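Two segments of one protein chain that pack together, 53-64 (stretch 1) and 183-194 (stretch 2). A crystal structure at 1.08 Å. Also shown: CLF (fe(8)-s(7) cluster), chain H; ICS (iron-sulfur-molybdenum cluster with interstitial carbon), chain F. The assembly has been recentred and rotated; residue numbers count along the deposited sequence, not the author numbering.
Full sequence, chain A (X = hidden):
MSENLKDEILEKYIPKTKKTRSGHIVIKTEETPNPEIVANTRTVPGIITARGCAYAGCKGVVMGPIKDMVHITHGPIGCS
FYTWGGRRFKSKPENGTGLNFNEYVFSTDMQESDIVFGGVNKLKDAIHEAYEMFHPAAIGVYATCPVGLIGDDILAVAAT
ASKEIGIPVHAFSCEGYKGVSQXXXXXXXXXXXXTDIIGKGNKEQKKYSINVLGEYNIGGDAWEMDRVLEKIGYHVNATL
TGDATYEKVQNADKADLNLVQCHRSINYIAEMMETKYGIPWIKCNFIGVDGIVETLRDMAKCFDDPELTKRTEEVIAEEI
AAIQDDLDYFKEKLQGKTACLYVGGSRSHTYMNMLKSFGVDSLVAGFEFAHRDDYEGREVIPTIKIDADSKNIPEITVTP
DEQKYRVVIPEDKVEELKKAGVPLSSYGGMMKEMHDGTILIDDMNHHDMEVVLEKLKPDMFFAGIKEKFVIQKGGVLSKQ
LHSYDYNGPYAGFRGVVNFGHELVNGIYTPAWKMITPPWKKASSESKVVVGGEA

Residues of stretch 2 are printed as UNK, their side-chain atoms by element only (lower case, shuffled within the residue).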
# COMPACT_ATOMS: atom_id res chain seq x y z
N CYS A 53 -5.95 26.60 25.37
CA CYS A 53 -5.27 27.69 26.04
C CYS A 53 -5.28 28.99 25.23
O CYS A 53 -5.69 29.04 24.06
CB CYS A 53 -3.83 27.33 26.35
SG CYS A 53 -2.82 27.14 24.86
N ALA A 54 -4.80 30.07 25.85
CA ALA A 54 -4.79 31.37 25.18
C ALA A 54 -3.87 31.42 23.97
O ALA A 54 -4.14 32.13 23.02
CB ALA A 54 -4.39 32.46 26.16
N TYR A 55 -2.78 30.65 23.98
CA TYR A 55 -1.89 30.59 22.86
C TYR A 55 -2.58 29.96 21.65
O TYR A 55 -2.48 30.45 20.52
CB TYR A 55 -0.61 29.82 23.21
CG TYR A 55 0.14 29.30 22.02
CD1 TYR A 55 -0.09 28.03 21.54
CD2 TYR A 55 1.07 30.09 21.34
CE1 TYR A 55 0.56 27.55 20.44
CE2 TYR A 55 1.72 29.62 20.24
CZ TYR A 55 1.49 28.35 19.76
OH TYR A 55 2.17 27.87 18.68
N ALA A 56 -3.38 28.91 21.88
CA ALA A 56 -4.17 28.33 20.81
C ALA A 56 -5.09 29.37 20.21
O ALA A 56 -5.18 29.53 19.00
CB ALA A 56 -4.96 27.13 21.34
N GLY A 57 -5.81 30.12 21.07
CA GLY A 57 -6.75 31.11 20.58
C GLY A 57 -6.11 32.24 19.79
O GLY A 57 -6.71 32.79 18.86
N CYS A 58 -4.90 32.59 20.15
CA CYS A 58 -4.19 33.72 19.49
C CYS A 58 -3.41 33.26 18.26
O CYS A 58 -3.69 33.70 17.13
CB CYS A 58 -3.25 34.34 20.52
SG CYS A 58 -2.41 35.83 19.90
N LYS A 59 -2.45 32.35 18.43
CA LYS A 59 -1.62 31.88 17.33
C LYS A 59 -2.34 30.85 16.49
O LYS A 59 -2.37 30.92 15.26
CB LYS A 59 -0.29 31.33 17.87
CG LYS A 59 0.79 31.05 16.83
CD LYS A 59 0.69 29.75 16.08
CE LYS A 59 1.92 29.58 15.21
NZ LYS A 59 1.93 28.32 14.42
N GLY A 60 -2.87 29.82 17.15
CA GLY A 60 -3.46 28.73 16.41
C GLY A 60 -4.73 29.09 15.67
O GLY A 60 -5.04 28.47 14.64
N VAL A 61 -5.47 30.06 16.19
CA VAL A 61 -6.81 30.38 15.72
C VAL A 61 -6.83 31.70 14.94
O VAL A 61 -6.99 31.70 13.72
CB VAL A 61 -7.85 30.34 16.87
CG1 VAL A 61 -9.20 30.85 16.40
CG2 VAL A 61 -7.94 28.91 17.42
N VAL A 62 -6.65 32.84 15.60
CA VAL A 62 -6.85 34.10 14.89
C VAL A 62 -5.72 34.46 13.95
O VAL A 62 -5.95 34.89 12.80
CB VAL A 62 -7.14 35.25 15.89
CG1 VAL A 62 -7.21 36.60 15.16
CG2 VAL A 62 -8.44 34.98 16.63
N MET A 63 -4.47 34.30 14.37
CA MET A 63 -3.34 34.84 13.60
C MET A 63 -2.77 33.88 12.56
O MET A 63 -2.42 34.32 11.45
CB MET A 63 -2.23 35.29 14.53
CG MET A 63 -2.63 36.47 15.39
SD MET A 63 -3.11 37.94 14.46
CE MET A 63 -1.62 38.21 13.50
N GLY A 64 -2.65 32.60 12.89
CA GLY A 64 -2.08 31.61 12.01
C GLY A 64 -2.54 31.65 10.56
O GLY A 64 -1.73 31.42 9.68
N UNK A 183 -10.46 31.72 24.54
CA UNK A 183 -11.04 33.04 24.40
C UNK A 183 -10.05 34.18 24.66
O UNK A 183 -10.04 35.17 23.91
c UNK A 183 -12.26 33.17 25.31
o UNK A 183 -12.74 34.50 25.28
N UNK A 184 -9.28 34.08 25.74
CA UNK A 184 -8.33 35.17 26.03
C UNK A 184 -7.40 35.42 24.85
O UNK A 184 -6.99 36.56 24.59
c UNK A 184 -7.56 34.86 27.29
N UNK A 185 -7.02 34.35 24.17
CA UNK A 185 -6.16 34.49 23.00
C UNK A 185 -6.81 35.26 21.86
O UNK A 185 -6.14 36.02 21.17
N UNK A 186 -8.11 35.07 21.65
CA UNK A 186 -8.80 35.88 20.66
C UNK A 186 -8.65 37.35 21.01
O UNK A 186 -8.35 38.19 20.15
n UNK A 186 -11.96 33.76 20.83
c UNK A 186 -10.11 33.18 19.78
n UNK A 186 -10.98 32.12 19.83
c UNK A 186 -10.72 34.21 20.40
c UNK A 186 -10.30 35.62 20.64
c UNK A 186 -12.08 32.51 20.44
N UNK A 187 -8.90 37.67 22.28
CA UNK A 187 -8.91 39.08 22.70
C UNK A 187 -7.50 39.68 22.51
O UNK A 187 -7.34 40.79 21.99
n UNK A 187 -10.09 42.65 24.92
c UNK A 187 -9.74 40.52 24.60
c UNK A 187 -9.38 39.15 24.13
c UNK A 187 -9.49 41.74 24.08
c UNK A 187 -10.71 42.02 25.89
n UNK A 187 -10.50 40.73 25.71
N UNK A 188 -6.49 38.94 22.94
CA UNK A 188 -5.11 39.38 22.81
C UNK A 188 -4.76 39.59 21.34
O UNK A 188 -4.12 40.60 20.96
c UNK A 188 -3.89 37.15 25.75
c UNK A 188 -4.37 38.38 25.01
c UNK A 188 -4.18 38.34 23.49
c UNK A 188 -2.71 38.61 23.15
N UNK A 189 -5.16 38.69 20.45
CA UNK A 189 -4.91 38.86 19.04
C UNK A 189 -5.61 40.10 18.51
O UNK A 189 -5.03 40.89 17.75
c UNK A 189 -5.33 37.63 18.25
N UNK A 190 -6.89 40.25 18.86
CA UNK A 190 -7.66 41.37 18.32
C UNK A 190 -7.05 42.71 18.69
O UNK A 190 -7.07 43.64 17.89
c UNK A 190 -9.12 41.35 18.82
n UNK A 190 -9.72 39.18 17.83
c UNK A 190 -10.07 40.45 18.02
o UNK A 190 -11.10 40.92 17.57
N UNK A 191 -6.53 42.83 19.90
CA UNK A 191 -6.00 44.11 20.36
C UNK A 191 -4.87 44.56 19.44
O UNK A 191 -4.84 45.71 18.98
o UNK A 191 -7.76 44.22 22.51
c UNK A 191 -6.59 43.95 22.80
n UNK A 191 -6.20 43.57 24.02
c UNK A 191 -5.49 44.02 21.78
N UNK A 192 -3.92 43.69 19.18
CA UNK A 192 -2.75 44.05 18.37
C UNK A 192 -3.10 44.17 16.89
O UNK A 192 -2.61 45.06 16.19
c UNK A 192 -1.60 43.06 18.64
o UNK A 192 -1.15 43.27 19.97
c UNK A 192 -0.50 43.18 17.63
N UNK A 193 -3.98 43.30 16.38
CA UNK A 193 -4.41 43.47 15.00
C UNK A 193 -5.07 44.84 14.80
O UNK A 193 -4.79 45.54 13.82
c UNK A 193 -6.04 42.61 13.26
c UNK A 193 -4.64 41.00 14.53
c UNK A 193 -5.38 42.32 14.60
N UNK A 194 -5.95 45.22 15.73
CA UNK A 194 -6.65 46.49 15.59
C UNK A 194 -5.72 47.68 15.55
O UNK A 194 -5.86 48.54 14.68
c UNK A 194 -8.51 47.92 16.58
c UNK A 194 -7.66 46.66 16.72
s UNK A 194 -9.68 47.78 15.21
c UNK A 194 -10.03 49.52 14.96
FE1 CLF H . 1.26 26.44 27.41
FE2 CLF H . 0.53 24.21 26.56
FE3 CLF H . -0.73 26.42 25.47
FE4 CLF H . 1.86 25.80 24.94
S1 CLF H . 2.91 24.81 26.84
S2A CLF H . -0.91 25.63 27.64
S4A CLF H . 0.03 24.59 24.34
S3A CLF H . 1.08 27.88 25.60
FE5 CLF H . 4.19 23.49 23.89
FE6 CLF H . 5.88 22.86 27.03
FE7 CLF H . 4.70 21.15 25.23
FE8 CLF H . 2.80 22.46 26.61
S2B CLF H . 6.14 22.88 24.75
S3B CLF H . 4.41 21.15 27.53
S4B CLF H . 2.67 21.85 24.38
FE1 ICS F . -14.84 31.17 16.26
MO1 ICS F . -12.15 24.79 16.92
FE2 ICS F . -13.06 29.70 17.58
FE3 ICS F . -13.50 29.25 14.98
FE4 ICS F . -15.37 28.67 16.78
FE5 ICS F . -14.37 26.30 17.05
FE6 ICS F . -12.06 27.33 17.78
FE7 ICS F . -12.52 26.87 15.27
CX ICS F . -13.53 28.04 16.58
S1A ICS F . -15.09 30.29 18.38
S1B ICS F . -13.14 25.69 18.84
S2A ICS F . -12.62 31.16 15.89
S2B ICS F . -11.39 29.08 18.91
S3A ICS F . -16.55 26.84 17.28
S3B ICS F . -10.59 26.49 16.35
S4A ICS F . -15.72 29.67 14.74
S4B ICS F . -13.80 25.06 15.28
S5A ICS F . -12.42 28.07 13.43

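Position 183 carries one carbon and then one oxygen, with CA-to-CB pointing away from stretch 1. A single unbranched hydroxyl makes it Ser 183. Position 184 has one side-chain carbon, 4.1 Å from its CB to Ala 54 CB, an apolar contact: Ala 184.

Position 185 has no side-chain atom. Its CA lies 3.1 Å from Ala 54 O, a CA-H...O contact with an angle of 136° at the hydrogen. An ideal CB here would fall 1.9 Å from Ala 54 O and 2.5 Å from Cys 58 N, both clashes, so the residue is Gly 185.

Position 186 shows one carbon leading to a five-membered ring of three carbons and two nitrogens, which is His 186. Although CA-to-CB points away, the ring returns: CD2 is 3.5 Å from Gly 57 O, which lies at the ring edge, and 4.0 Å from Val 62 CG2. NE2 sits 3.2 Å from S2B of ICS. Position 187 has the same atom set but its side chain stays clear of stretch 1; it is His 187.

Position 188 has four carbons, forked at the first with one arm two carbons long, hence Ile 188; its CG2 is 4.3 Å from Cys 58 SG. Position 189 has one carbon, directed toward stretch 1, making it Ala 189. Its CB is 3.8 Å from Cys 58 SG, 3.8 Å from Val 62 CG1 and 4.1 Å from Met 63 CG.

Position 190 shows two carbons, the second carrying one oxygen and one nitrogen; CA-to-CB points away, but the end comes nearer, the nitrogen lying 4.5 Å from Val 62 CG1. This short amide is Asn 190, whose ND2 donates to His 186 O at 2.9 Å. Position 191 has the same atoms, out of reach of stretch 1: Asn 191. Position 192 has a carbon bearing one oxygen and one carbon, without contact: Thr 192. Position 193 has a carbon bearing two carbons, Val 193, whose CG2 meets Met 63 SD at 3.4 Å. Position 194, an unbranched chain of two carbons, sulfur and carbon, is Met 194.

The two helices cross at -52° with axes 6.2 Å apart, a close approach made possible by Gly 185 against the backbone of Ala 54 and Gly 57, where Gly 57 C and Gly 185 C are 3.7 Å apart. Beyond that point Ala 189 packs against Cys 58, Val 62 and Met 63, and Val 193 against Met 63. No hydrogen bond joins the stretches; 448 Å² is buried, with Gly 185, His 186 and Ala 189 contributing similar shares from stretch 2.

Stretch 2, residues 183-194: SAGHHIANNTVM
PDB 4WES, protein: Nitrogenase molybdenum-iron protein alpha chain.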